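Local coordinates for protein alpha-1,3-glucanase (Streptomyces thermodiastaticus, PDB 7C7D) that hydrolyses the alpha-1,3-glycosidic bonds of alpha-1,3-glucan, as the thermostable catalytic unit of a GH87 glycosidase, at residues A55-T60 against D368-N373; F59-A64 against V192-Q197; F103-A108 against D177-Q182; A109-V114 against E196-A201. All blocks are in the same frame, centred on the assembly; numbering follows the deposited sequence.

Contact 1: A55-T60 against D368-N373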
loop_
_atom_site.group_PDB
_atom_site.type_symbol
_atom_site.label_atom_id
_atom_site.label_comp_id
_atom_site.label_asym_id
_atom_site.label_seq_id
_atom_site.Cartn_x
_atom_site.Cartn_y
_atom_site.Cartn_z
ATOM N N ALA A 55 10.071 5.113 -0.276
ATOM C CA ALA A 55 10.484 5.112 -1.664
ATOM C C ALA A 55 11.161 6.423 -2.020
ATOM O O ALA A 55 10.850 7.482 -1.471
ATOM C CB ALA A 55 9.264 4.918 -2.559
ATOM N N ASP A 56 12.100 6.335 -2.954
ATOM C CA ASP A 56 12.688 7.510 -3.586
ATOM C C ASP A 56 11.736 7.908 -4.705
ATOM O O ASP A 56 11.668 7.245 -5.742
ATOM C CB ASP A 56 14.072 7.162 -4.122
ATOM C CG ASP A 56 14.784 8.350 -4.726
ATOM O OD1 ASP A 56 14.349 9.495 -4.485
ATOM O OD2 ASP A 56 15.805 8.140 -5.420
ATOM N N LEU A 57 10.976 8.980 -4.485
ATOM C CA LEU A 57 9.882 9.334 -5.365
ATOM C C LEU A 57 10.091 10.715 -5.965
ATOM O O LEU A 57 10.542 11.630 -5.271
ATOM C CB LEU A 57 8.558 9.343 -4.595
ATOM C CG LEU A 57 8.136 8.001 -3.999
ATOM C CD1 LEU A 57 7.122 8.190 -2.877
ATOM C CD2 LEU A 57 7.569 7.087 -5.082
ATOM N N PRO A 58 9.742 10.898 -7.237
ATOM C CA PRO A 58 9.900 12.207 -7.884
ATOM C C PRO A 58 8.729 13.137 -7.612
ATOM O O PRO A 58 8.424 14.003 -8.437
ATOM C CB PRO A 58 9.951 11.832 -9.370
ATOM C CG PRO A 58 9.006 10.654 -9.447
ATOM C CD PRO A 58 9.235 9.876 -8.171
ATOM N N PHE A 59 8.045 12.957 -6.482
ATOM C CA PHE A 59 6.960 13.846 -6.092
ATOM C C PHE A 59 7.032 14.127 -4.598
ATOM O O PHE A 59 7.634 13.372 -3.829
ATOM C CB PHE A 59 5.561 13.331 -6.502
ATOM C CG PHE A 59 5.076 12.124 -5.732
ATOM C CD1 PHE A 59 4.443 12.262 -4.500
ATOM C CD2 PHE A 59 5.195 10.855 -6.275
ATOM C CE1 PHE A 59 3.969 11.152 -3.811
ATOM C CE2 PHE A 59 4.723 9.738 -5.591
ATOM C CZ PHE A 59 4.112 9.887 -4.357
ATOM N N THR A 60 6.392 15.223 -4.196
ATOM C CA THR A 60 6.250 15.582 -2.793
ATOM C C THR A 60 4.779 15.824 -2.498
ATOM O O THR A 60 4.094 16.515 -3.260
ATOM C CB THR A 60 7.072 16.828 -2.468
ATOM O OG1 THR A 60 8.455 16.521 -2.650
ATOM C CG2 THR A 60 6.852 17.263 -1.031
ATOM N N ASP A 368 10.794 0.682 -3.895
ATOM C CA ASP A 368 10.623 2.037 -4.413
ATOM C C ASP A 368 9.269 2.242 -5.085
ATOM O O ASP A 368 9.160 2.960 -6.080
ATOM C CB ASP A 368 11.776 2.438 -5.327
ATOM C CG ASP A 368 13.051 2.629 -4.557
ATOM O OD1 ASP A 368 13.096 3.547 -3.712
ATOM O OD2 ASP A 368 13.993 1.844 -4.774
ATOM N N ASN A 369 8.232 1.616 -4.532
ATOM C CA ASN A 369 6.874 1.816 -4.999
ATOM C C ASN A 369 6.106 2.687 -4.020
ATOM O O ASN A 369 6.426 2.758 -2.830
ATOM C CB ASN A 369 6.148 0.478 -5.149
ATOM C CG ASN A 369 6.869 -0.459 -6.091
ATOM O OD1 ASN A 369 6.846 -0.272 -7.303
ATOM N ND2 ASN A 369 7.521 -1.469 -5.536
ATOM N N PHE A 370 5.079 3.347 -4.546
ATOM C CA PHE A 370 4.153 4.141 -3.750
ATOM C C PHE A 370 2.778 3.500 -3.829
ATOM O O PHE A 370 2.273 3.254 -4.934
ATOM C CB PHE A 370 4.075 5.577 -4.271
ATOM C CG PHE A 370 3.119 6.436 -3.502
ATOM C CD1 PHE A 370 3.439 6.860 -2.226
ATOM C CD2 PHE A 370 1.880 6.784 -4.027
ATOM C CE1 PHE A 370 2.566 7.632 -1.492
ATOM C CE2 PHE A 370 0.998 7.561 -3.290
ATOM C CZ PHE A 370 1.340 7.989 -2.027
ATOM N N LEU A 371 2.176 3.241 -2.665
ATOM C CA LEU A 371 0.879 2.579 -2.567
ATOM C C LEU A 371 -0.035 3.413 -1.683
ATOM O O LEU A 371 0.294 3.673 -0.520
ATOM C CB LEU A 371 1.033 1.169 -1.987
ATOM C CG LEU A 371 1.828 0.195 -2.874
ATOM C CD1 LEU A 371 3.269 -0.004 -2.374
ATOM C CD2 LEU A 371 1.099 -1.134 -2.966
ATOM N N ARG A 372 -1.178 3.843 -2.238
ATOM C CA ARG A 372 -2.176 4.596 -1.496
ATOM C C ARG A 372 -3.548 3.984 -1.742
ATOM O O ARG A 372 -3.897 3.666 -2.882
ATOM C CB ARG A 372 -2.200 6.067 -1.940
ATOM C CG ARG A 372 -3.310 6.897 -1.313
ATOM C CD ARG A 372 -3.343 8.322 -1.858
ATOM N NE ARG A 372 -2.273 9.165 -1.313
ATOM C CZ ARG A 372 -1.653 10.109 -2.009
ATOM N NH1 ARG A 372 -1.972 10.318 -3.276
ATOM N NH2 ARG A 372 -0.695 10.833 -1.441
ATOM N N ASN A 373 -4.335 3.843 -0.677
ATOM C CA ASN A 373 -5.758 3.493 -0.794
ATOM C C ASN A 373 -5.969 2.084 -1.363
ATOM O O ASN A 373 -6.744 1.879 -2.302
ATOM C CB ASN A 373 -6.549 4.546 -1.584
ATOM C CG ASN A 373 -8.059 4.382 -1.452
ATOM O OD1 ASN A 373 -8.566 3.871 -0.451
ATOM N ND2 ASN A 373 -8.785 4.844 -2.468
HETATM O O HOH W 1 9.791 5.998 -7.390
#
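D368 meets the N-terminal arm of the chain first: its OD1 accepts the backbone N-H of D56 in an almost straight bond of 3.1 Å (N-H...O 177°), on the anti side of the carboxylate. The backbone of D368 and N369 then lies against A55, whose CB is 3.6 Å from N369 O, while the side chain of N369 turns from the arm to N396 and its neighbours. F370 receives the aromatic contact. F59 CZ stands 3.6 Å above the F370 ring, over its centre, in an edge-to-face pair with planes at 84°. The ring's CG lies anti to the backbone N (chi1 179°), and at the root of the side chain F370 CB meets L57 CD2 at 3.9 Å. An alanine at F370 would probably leave the F59 edge without the face it points into and open a gap between the arm and the beta-helix. At the ring's edge lies the guanidinium carbon R372 CZ, and F370 CZ in turn sits 3.5 Å over the guanidinium plane; R372 reaches on toward strand 188-196. The segment 368-373 lies on strand 365-372 of the parallel beta-helix, between strands 341-348 and 397-399, and the arm crosses there to enter strand 59-63 of the antiparallel sheet.

Contact 2: F59-A64 against V192-Q197. With CA (calcium ion), chain C.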
loop_
_atom_site.group_PDB
_atom_site.type_symbol
_atom_site.label_atom_id
_atom_site.label_comp_id
_atom_site.label_asym_id
_atom_site.label_seq_id
_atom_site.Cartn_x
_atom_site.Cartn_y
_atom_site.Cartn_z
ATOM N N PHE A 59 8.045 12.957 -6.482
ATOM C CA PHE A 59 6.960 13.846 -6.092
ATOM C C PHE A 59 7.032 14.127 -4.598
ATOM O O PHE A 59 7.634 13.372 -3.829
ATOM C CB PHE A 59 5.561 13.331 -6.502
ATOM C CG PHE A 59 5.076 12.124 -5.732
ATOM C CD1 PHE A 59 4.443 12.262 -4.500
ATOM C CD2 PHE A 59 5.195 10.855 -6.275
ATOM C CE1 PHE A 59 3.969 11.152 -3.811
ATOM C CE2 PHE A 59 4.723 9.738 -5.591
ATOM C CZ PHE A 59 4.112 9.887 -4.357
ATOM N N THR A 60 6.392 15.223 -4.196
ATOM C CA THR A 60 6.250 15.582 -2.793
ATOM C C THR A 60 4.779 15.824 -2.498
ATOM O O THR A 60 4.094 16.515 -3.260
ATOM C CB THR A 60 7.072 16.828 -2.468
ATOM O OG1 THR A 60 8.455 16.521 -2.650
ATOM C CG2 THR A 60 6.852 17.263 -1.031
ATOM N N SER A 61 4.301 15.250 -1.400
ATOM C CA SER A 61 2.912 15.395 -0.995
ATOM C C SER A 61 2.756 16.576 -0.051
ATOM O O SER A 61 3.631 16.848 0.775
ATOM C CB SER A 61 2.426 14.122 -0.306
ATOM O OG SER A 61 2.530 13.009 -1.172
ATOM N N VAL A 62 1.634 17.276 -0.180
ATOM C CA VAL A 62 1.258 18.350 0.731
ATOM C C VAL A 62 -0.143 18.046 1.240
ATOM O O VAL A 62 -1.086 17.927 0.444
ATOM C CB VAL A 62 1.294 19.726 0.048
ATOM C CG1 VAL A 62 0.909 20.815 1.048
ATOM C CG2 VAL A 62 2.675 19.994 -0.545
ATOM N N GLU A 63 -0.281 17.900 2.554
ATOM C CA GLU A 63 -1.590 17.637 3.130
ATOM C C GLU A 63 -2.488 18.850 2.930
ATOM O O GLU A 63 -2.069 19.994 3.121
ATOM C CB GLU A 63 -1.461 17.330 4.620
ATOM C CG GLU A 63 -0.672 16.068 4.946
ATOM C CD GLU A 63 -1.411 14.784 4.604
ATOM O OE1 GLU A 63 -0.771 13.719 4.706
ATOM O OE2 GLU A 63 -2.608 14.832 4.249
ATOM N N ALA A 64 -3.740 18.600 2.556
ATOM C CA ALA A 64 -4.660 19.713 2.337
ATOM C C ALA A 64 -4.858 20.526 3.607
ATOM O O ALA A 64 -5.018 21.754 3.548
ATOM C CB ALA A 64 -5.995 19.187 1.816
ATOM N N VAL A 192 -4.997 15.280 0.319
ATOM C CA VAL A 192 -3.565 15.491 0.128
ATOM C C VAL A 192 -3.351 15.634 -1.372
ATOM O O VAL A 192 -4.086 15.051 -2.173
ATOM C CB VAL A 192 -2.745 14.322 0.746
ATOM C CG1 VAL A 192 -3.204 12.956 0.226
ATOM C CG2 VAL A 192 -1.239 14.522 0.527
ATOM N N ALA A 193 -2.362 16.436 -1.753
ATOM C CA ALA A 193 -2.006 16.626 -3.152
ATOM C C ALA A 193 -0.534 16.299 -3.352
ATOM O O ALA A 193 0.310 16.661 -2.524
ATOM C CB ALA A 193 -2.285 18.064 -3.602
ATOM N N ASP A 194 -0.228 15.613 -4.452
ATOM C CA ASP A 194 1.135 15.230 -4.804
ATOM C C ASP A 194 1.593 16.078 -5.983
ATOM O O ASP A 194 0.881 16.189 -6.989
ATOM C CB ASP A 194 1.221 13.753 -5.208
ATOM C CG ASP A 194 0.594 12.807 -4.196
ATOM O OD1 ASP A 194 0.578 13.106 -2.986
ATOM O OD2 ASP A 194 0.120 11.738 -4.634
ATOM N N PHE A 195 2.785 16.663 -5.870
ATOM C CA PHE A 195 3.347 17.531 -6.896
ATOM C C PHE A 195 4.547 16.823 -7.506
ATOM O O PHE A 195 5.533 16.566 -6.808
ATOM C CB PHE A 195 3.738 18.869 -6.272
ATOM C CG PHE A 195 2.560 19.648 -5.768
ATOM C CD1 PHE A 195 2.044 19.422 -4.498
ATOM C CD2 PHE A 195 1.934 20.570 -6.586
ATOM C CE1 PHE A 195 0.947 20.131 -4.043
ATOM C CE2 PHE A 195 0.830 21.277 -6.140
ATOM C CZ PHE A 195 0.335 21.057 -4.867
ATOM N N GLU A 196 4.447 16.480 -8.791
ATOM C CA GLU A 196 5.402 15.600 -9.453
ATOM C C GLU A 196 5.993 16.270 -10.684
ATOM O O GLU A 196 5.301 17.000 -11.404
ATOM C CB GLU A 196 4.737 14.281 -9.887
ATOM C CG GLU A 196 5.720 13.253 -10.445
ATOM C CD GLU A 196 5.125 11.867 -10.608
ATOM O OE1 GLU A 196 3.996 11.627 -10.123
ATOM O OE2 GLU A 196 5.797 11.010 -11.223
ATOM N N GLN A 197 7.276 16.007 -10.928
ATOM C CA GLN A 197 7.931 16.367 -12.178
ATOM C C GLN A 197 7.900 15.147 -13.088
ATOM O O GLN A 197 8.620 14.169 -12.852
ATOM C CB GLN A 197 9.372 16.800 -11.923
ATOM C CG GLN A 197 10.066 17.305 -13.170
ATOM C CD GLN A 197 9.405 18.549 -13.731
ATOM O OE1 GLN A 197 9.350 18.742 -14.946
ATOM N NE2 GLN A 197 8.911 19.409 -12.847
HETATM CA CA CA C . -4.831 14.860 4.820
#
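S61 and D194 face each other across a non-hydrogen-bonded antiparallel pair, and their side chains supply the hydrogen bond that the backbone lacks at that point: S61 OG donates to D194 OD1 over 2.7 Å, arriving from above the carboxylate plane. Beside D194, pointing the same way, lies the F59 ring, with CD1 3.6 Å from D194 CB and the ring and carboxylate planes 28° apart. F59 CB packs on E196 CB as well, at 3.6 Å. The carboxylates on this face are paired beyond the two strands, D194 OD2 with R372 and E196 OE2 with R346, both in salt bridges, so basic residues of the beta-helix hold both acids in place and probably stabilise their negative charge.

On the other face V62 CG2 approaches F195 CE1 at 3.9 Å, neither over the ring nor at its edge, while T60 O lies at the edge of that ring. Behind these side chains stands the backbone pairing of T60 with F195 and V62 with A193, two hydrogen bonds to each pair; the shortest joins V62 N to A193 O at 2.8 Å.

At the far end E63 bends at chi2 (-72°), and its OE2 binds the calcium ion at 2.3 Å while packing against V192 CB at 3.5 Å. E65, S88, Q91 and D191 also bind the ion. The arrangement is an antiparallel strand pair of a beta-sandwich domain, with a calcium site where the first strand ends.

Contact 3: F103-A108 against D177-Q182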
loop_
_atom_site.group_PDB
_atom_site.type_symbol
_atom_site.label_atom_id
_atom_site.label_comp_id
_atom_site.label_asym_id
_atom_site.label_seq_id
_atom_site.Cartn_x
_atom_site.Cartn_y
_atom_site.Cartn_z
ATOM N N PHE A 103 -2.488 25.539 -2.267
ATOM C CA PHE A 103 -1.260 24.865 -1.888
ATOM C C PHE A 103 -0.063 25.715 -2.274
ATOM O O PHE A 103 -0.028 26.311 -3.353
ATOM C CB PHE A 103 -1.141 23.536 -2.633
ATOM C CG PHE A 103 -2.136 22.499 -2.206
ATOM C CD1 PHE A 103 -1.839 21.615 -1.184
ATOM C CD2 PHE A 103 -3.357 22.390 -2.843
ATOM C CE1 PHE A 103 -2.752 20.654 -0.794
ATOM C CE2 PHE A 103 -4.272 21.431 -2.460
ATOM C CZ PHE A 103 -3.969 20.561 -1.436
ATOM N N THR A 104 0.932 25.744 -1.399
ATOM C CA THR A 104 2.241 26.258 -1.769
ATOM C C THR A 104 3.037 25.104 -2.366
ATOM O O THR A 104 3.223 24.066 -1.720
ATOM C CB THR A 104 2.955 26.867 -0.567
ATOM O OG1 THR A 104 2.225 28.020 -0.129
ATOM C CG2 THR A 104 4.368 27.292 -0.953
ATOM N N VAL A 105 3.474 25.276 -3.607
ATOM C CA VAL A 105 4.169 24.210 -4.332
ATOM C C VAL A 105 5.472 23.878 -3.610
ATOM O O VAL A 105 6.262 24.793 -3.303
ATOM C CB VAL A 105 4.426 24.657 -5.780
ATOM C CG1 VAL A 105 5.295 23.673 -6.501
ATOM C CG2 VAL A 105 3.102 24.834 -6.508
ATOM N N PRO A 106 5.739 22.607 -3.292
ATOM C CA PRO A 106 6.932 22.261 -2.510
ATOM C C PRO A 106 8.199 22.042 -3.323
ATOM O O PRO A 106 9.288 21.999 -2.731
ATOM C CB PRO A 106 6.505 20.946 -1.840
ATOM C CG PRO A 106 5.629 20.304 -2.873
ATOM C CD PRO A 106 4.852 21.446 -3.491
ATOM N N ARG A 107 8.094 21.915 -4.642
ATOM C CA ARG A 107 9.221 21.557 -5.496
ATOM C C ARG A 107 8.793 21.783 -6.938
ATOM O O ARG A 107 7.607 21.943 -7.232
ATOM C CB ARG A 107 9.583 20.084 -5.318
ATOM C CG ARG A 107 8.516 19.159 -5.900
ATOM C CD ARG A 107 8.747 17.719 -5.525
ATOM N NE ARG A 107 9.823 17.114 -6.299
ATOM C CZ ARG A 107 10.478 16.022 -5.923
ATOM N NH1 ARG A 107 11.443 15.529 -6.685
ATOM N NH2 ARG A 107 10.163 15.423 -4.781
ATOM N N ALA A 108 9.774 21.775 -7.839
ATOM C CA ALA A 108 9.478 21.862 -9.264
ATOM C C ALA A 108 8.527 20.746 -9.660
ATOM O O ALA A 108 8.748 19.580 -9.327
ATOM C CB ALA A 108 10.766 21.731 -10.071
ATOM N N ASP A 177 5.384 28.752 -5.739
ATOM C CA ASP A 177 4.190 29.015 -6.523
ATOM C C ASP A 177 2.960 28.528 -5.763
ATOM O O ASP A 177 3.054 27.818 -4.757
ATOM C CB ASP A 177 4.257 28.284 -7.864
ATOM C CG ASP A 177 5.175 28.964 -8.861
ATOM O OD1 ASP A 177 5.873 29.927 -8.479
ATOM O OD2 ASP A 177 5.199 28.524 -10.031
ATOM N N THR A 178 1.790 28.918 -6.257
ATOM C CA THR A 178 0.524 28.530 -5.658
ATOM C C THR A 178 -0.263 27.700 -6.659
ATOM O O THR A 178 -0.390 28.082 -7.826
ATOM C CB THR A 178 -0.298 29.761 -5.273
ATOM O OG1 THR A 178 -0.439 30.611 -6.417
ATOM C CG2 THR A 178 0.390 30.529 -4.154
ATOM N N VAL A 179 -0.775 26.562 -6.201
ATOM C CA VAL A 179 -1.751 25.775 -6.943
ATOM C C VAL A 179 -3.007 25.719 -6.089
ATOM O O VAL A 179 -2.963 25.253 -4.942
ATOM C CB VAL A 179 -1.230 24.367 -7.267
ATOM C CG1 VAL A 179 -2.344 23.504 -7.866
ATOM C CG2 VAL A 179 -0.049 24.447 -8.220
ATOM N N THR A 180 -4.115 26.206 -6.636
ATOM C CA THR A 180 -5.374 26.280 -5.913
ATOM C C THR A 180 -6.383 25.338 -6.547
ATOM O O THR A 180 -6.539 25.313 -7.774
ATOM C CB THR A 180 -5.918 27.711 -5.910
ATOM O OG1 THR A 180 -4.966 28.576 -5.280
ATOM C CG2 THR A 180 -7.229 27.783 -5.142
ATOM N N LEU A 181 -7.046 24.556 -5.710
ATOM C CA LEU A 181 -8.153 23.712 -6.129
ATOM C C LEU A 181 -9.442 24.380 -5.677
ATOM O O LEU A 181 -9.579 24.737 -4.504
ATOM C CB LEU A 181 -8.031 22.328 -5.493
ATOM C CG LEU A 181 -6.679 21.629 -5.652
ATOM C CD1 LEU A 181 -6.715 20.248 -5.012
ATOM C CD2 LEU A 181 -6.297 21.542 -7.124
ATOM N N GLN A 182 -10.371 24.568 -6.610
ATOM C CA GLN A 182 -11.604 25.303 -6.358
ATOM C C GLN A 182 -12.795 24.420 -6.698
ATOM O O GLN A 182 -12.955 24.007 -7.853
ATOM C CB GLN A 182 -11.644 26.579 -7.196
ATOM C CG GLN A 182 -12.868 27.434 -6.958
ATOM C CD GLN A 182 -12.516 28.890 -6.804
ATOM O OE1 GLN A 182 -11.784 29.275 -5.893
ATOM N NE2 GLN A 182 -13.010 29.710 -7.718
#
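F103 and V179 exchange two backbone hydrogen bonds, as the hydrogen-bonded pair of an antiparallel sheet does: F103 N donates to V179 O at 2.7 Å, and V179 N donates to F103 O at 3.0 Å. Each carbonyl has further company. T178 CA makes a CA-H...O contact with F103 O at 3.2 Å, and V179 O also lies at the edge of the F103 ring. The next bond is formed where strand 100-104 has already given way to loop: V105 N donates to D177 O over 2.8 Å, nearly straight at 176°. This same carbonyl takes a CA-H...O contact from T104, so D177 O serves both residues.

The polar side chains find their partners elsewhere. D177 OD2 accepts from Q174 N, and T178 OG1 bonds to N131 ND2 in the turn between strands 123-130 and 133-142. R107 reaches in the other direction, its NH2 bonding to T60 OG1 of strand 59-63.

Apolar groups fill the inner face. V105 CG2, anti to its carbonyl carbon, touches V179 CG2 at 3.6 Å. Farther along, the rim atom CE2 of F103 meets L181 CD1 at 3.7 Å, the two side chains crossing at a slant. A193 and F195, of strand 188-196 in the other sheet, lie against this face, with F195 touching V179 and A193 touching F103. Two antiparallel sheets packed in this manner through an apolar interior make a beta-sandwich, and F103 and T104, with residues 178-182, belong to its five-stranded layer.

Contact 4: A109-V114 against E196-A201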
loop_
_atom_site.group_PDB
_atom_site.type_symbol
_atom_site.label_atom_id
_atom_site.label_comp_id
_atom_site.label_asym_id
_atom_site.label_seq_id
_atom_site.Cartn_x
_atom_site.Cartn_y
_atom_site.Cartn_z
ATOM N N ALA A 109 7.465 21.107 -10.371
ATOM C CA ALA A 109 6.450 20.127 -10.722
ATOM C C ALA A 109 5.727 20.589 -11.975
ATOM O O ALA A 109 5.671 21.787 -12.273
ATOM C CB ALA A 109 5.457 19.921 -9.573
ATOM N N ASN A 110 5.207 19.616 -12.722
ATOM C CA ASN A 110 4.362 19.877 -13.878
ATOM C C ASN A 110 3.138 18.973 -13.878
ATOM O O ASN A 110 2.416 18.919 -14.881
ATOM C CB ASN A 110 5.141 19.716 -15.191
ATOM C CG ASN A 110 5.673 18.303 -15.395
ATOM O OD1 ASN A 110 5.535 17.438 -14.531
ATOM N ND2 ASN A 110 6.289 18.068 -16.549
ATOM N N ALA A 111 2.903 18.257 -12.784
ATOM C CA ALA A 111 1.829 17.284 -12.707
ATOM C C ALA A 111 1.286 17.264 -11.287
ATOM O O ALA A 111 1.996 17.583 -10.325
ATOM C CB ALA A 111 2.311 15.892 -13.119
ATOM N N LEU A 112 0.021 16.876 -11.171
ATOM C CA LEU A 112 -0.703 16.949 -9.913
ATOM C C LEU A 112 -1.543 15.693 -9.744
ATOM O O LEU A 112 -2.264 15.309 -10.667
ATOM C CB LEU A 112 -1.620 18.176 -9.955
ATOM C CG LEU A 112 -2.567 18.419 -8.791
ATOM C CD1 LEU A 112 -1.770 18.649 -7.524
ATOM C CD2 LEU A 112 -3.452 19.615 -9.090
ATOM N N THR A 113 -1.440 15.052 -8.580
ATOM C CA THR A 113 -2.357 13.988 -8.183
ATOM C C THR A 113 -3.017 14.397 -6.877
ATOM O O THR A 113 -2.331 14.839 -5.950
ATOM C CB THR A 113 -1.630 12.651 -8.004
ATOM O OG1 THR A 113 -0.970 12.303 -9.225
ATOM C CG2 THR A 113 -2.613 11.543 -7.637
ATOM N N VAL A 114 -4.338 14.264 -6.801
ATOM C CA VAL A 114 -5.102 14.705 -5.640
ATOM C C VAL A 114 -5.913 13.539 -5.098
ATOM O O VAL A 114 -6.669 12.904 -5.842
ATOM C CB VAL A 114 -6.031 15.877 -5.994
ATOM C CG1 VAL A 114 -6.821 16.315 -4.770
ATOM C CG2 VAL A 114 -5.226 17.036 -6.552
ATOM N N GLU A 196 4.447 16.480 -8.791
ATOM C CA GLU A 196 5.402 15.600 -9.453
ATOM C C GLU A 196 5.993 16.270 -10.684
ATOM O O GLU A 196 5.301 17.000 -11.404
ATOM C CB GLU A 196 4.737 14.281 -9.887
ATOM C CG GLU A 196 5.720 13.253 -10.445
ATOM C CD GLU A 196 5.125 11.867 -10.608
ATOM O OE1 GLU A 196 3.996 11.627 -10.123
ATOM O OE2 GLU A 196 5.797 11.010 -11.223
ATOM N N GLN A 197 7.276 16.007 -10.928
ATOM C CA GLN A 197 7.931 16.367 -12.178
ATOM C C GLN A 197 7.900 15.147 -13.088
ATOM O O GLN A 197 8.620 14.169 -12.852
ATOM C CB GLN A 197 9.372 16.800 -11.923
ATOM C CG GLN A 197 10.066 17.305 -13.170
ATOM C CD GLN A 197 9.405 18.549 -13.731
ATOM O OE1 GLN A 197 9.350 18.742 -14.946
ATOM N NE2 GLN A 197 8.911 19.409 -12.847
ATOM N N VAL A 198 7.061 15.202 -14.118
ATOM C CA VAL A 198 6.921 14.119 -15.081
ATOM C C VAL A 198 7.701 14.489 -16.332
ATOM O O VAL A 198 7.546 15.593 -16.866
ATOM C CB VAL A 198 5.442 13.859 -15.409
ATOM C CG1 VAL A 198 5.313 12.856 -16.552
ATOM C CG2 VAL A 198 4.714 13.360 -14.171
ATOM N N SER A 199 8.542 13.570 -16.792
ATOM C CA SER A 199 9.316 13.788 -18.000
ATOM C C SER A 199 8.395 13.898 -19.210
ATOM O O SER A 199 7.262 13.405 -19.213
ATOM C CB SER A 199 10.267 12.615 -18.218
ATOM O OG SER A 199 11.411 12.736 -17.396
ATOM N N ALA A 200 8.894 14.552 -20.254
ATOM C CA ALA A 200 8.183 14.560 -21.521
ATOM C C ALA A 200 8.028 13.129 -22.037
ATOM O O ALA A 200 8.771 12.218 -21.659
ATOM C CB ALA A 200 8.933 15.415 -22.545
ATOM N N ALA A 201 7.033 12.936 -22.898
ATOM C CA ALA A 201 6.794 11.620 -23.473
ATOM C C ALA A 201 8.046 11.123 -24.186
ATOM O O ALA A 201 8.680 11.866 -24.940
ATOM C CB ALA A 201 5.621 11.690 -24.448
HETATM O O HOH W 2 1.735 12.596 -8.719
#
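At a classic beta bulge, the carboxamides of N110 and Q197 lie stacked, their planes 25° apart, although the side chains as a whole run at about a right angle. At its edge the N110 amide meets the backbone of V198. ND2 donates to a lone pair of V198 O at 2.8 Å, the acceptor only 6° out of the amide plane, while V198 N reaches OD1 at 2.7 Å, tilted somewhat from the plane of that carbonyl. One amide thus satisfies both the N-H and the C=O of V198, and the two bonds together fix its rotation. N110 CG sits between the backbone N and the carbonyl carbon (chi1 62°), which carries it toward the segment opposite.

In the bulge N110 and A111 both face E196, whose carbonyl oxygen accepts from N110 N at 2.9 Å and, weakly, from A111 N; E196 N donates in return to A111 O at 3.1 Å. Here strand 109-117 turns a corner, just where strand 188-196 passes into the loop toward the beta-helix. An alanine at N110 would probably leave V198 N and O without their side-chain partner and let the start of that loop move.

Apolar contact accompanies the polar one, A111 CB resting on V198 CG2 at 3.6 Å, with W267 beyond touching both residues. The E196 carboxylate is held mainly outside, by R346. Its oxygen OE1 accepts from a water at 2.8 Å that also lies 2.8 Å from T113 OG1.

How the contacts relate
Taken together, the four contacts illustrate how a beta-sandwich is joined to a parallel beta-helix. Contact 1 crosses between the two domains and shares F59 and T60 with contact 2; their centres are about 10 Å apart, and R372 NH1 to D194 OD2 at 2.9 Å ties them. Contact 2 continues into contact 4 through E196 and Q197, and D194 N lies 2.7 Å from T113 O, so strand 188-196 is flanked by 59-63 and 109-117. Contact 3, in the second layer, has its centre about 9 Å from that of contact 2. Contact 2 supplies one ligand, E63, to the calcium ion, which lies about 8 Å from the F103 side chain and about 11 Å from that of F370.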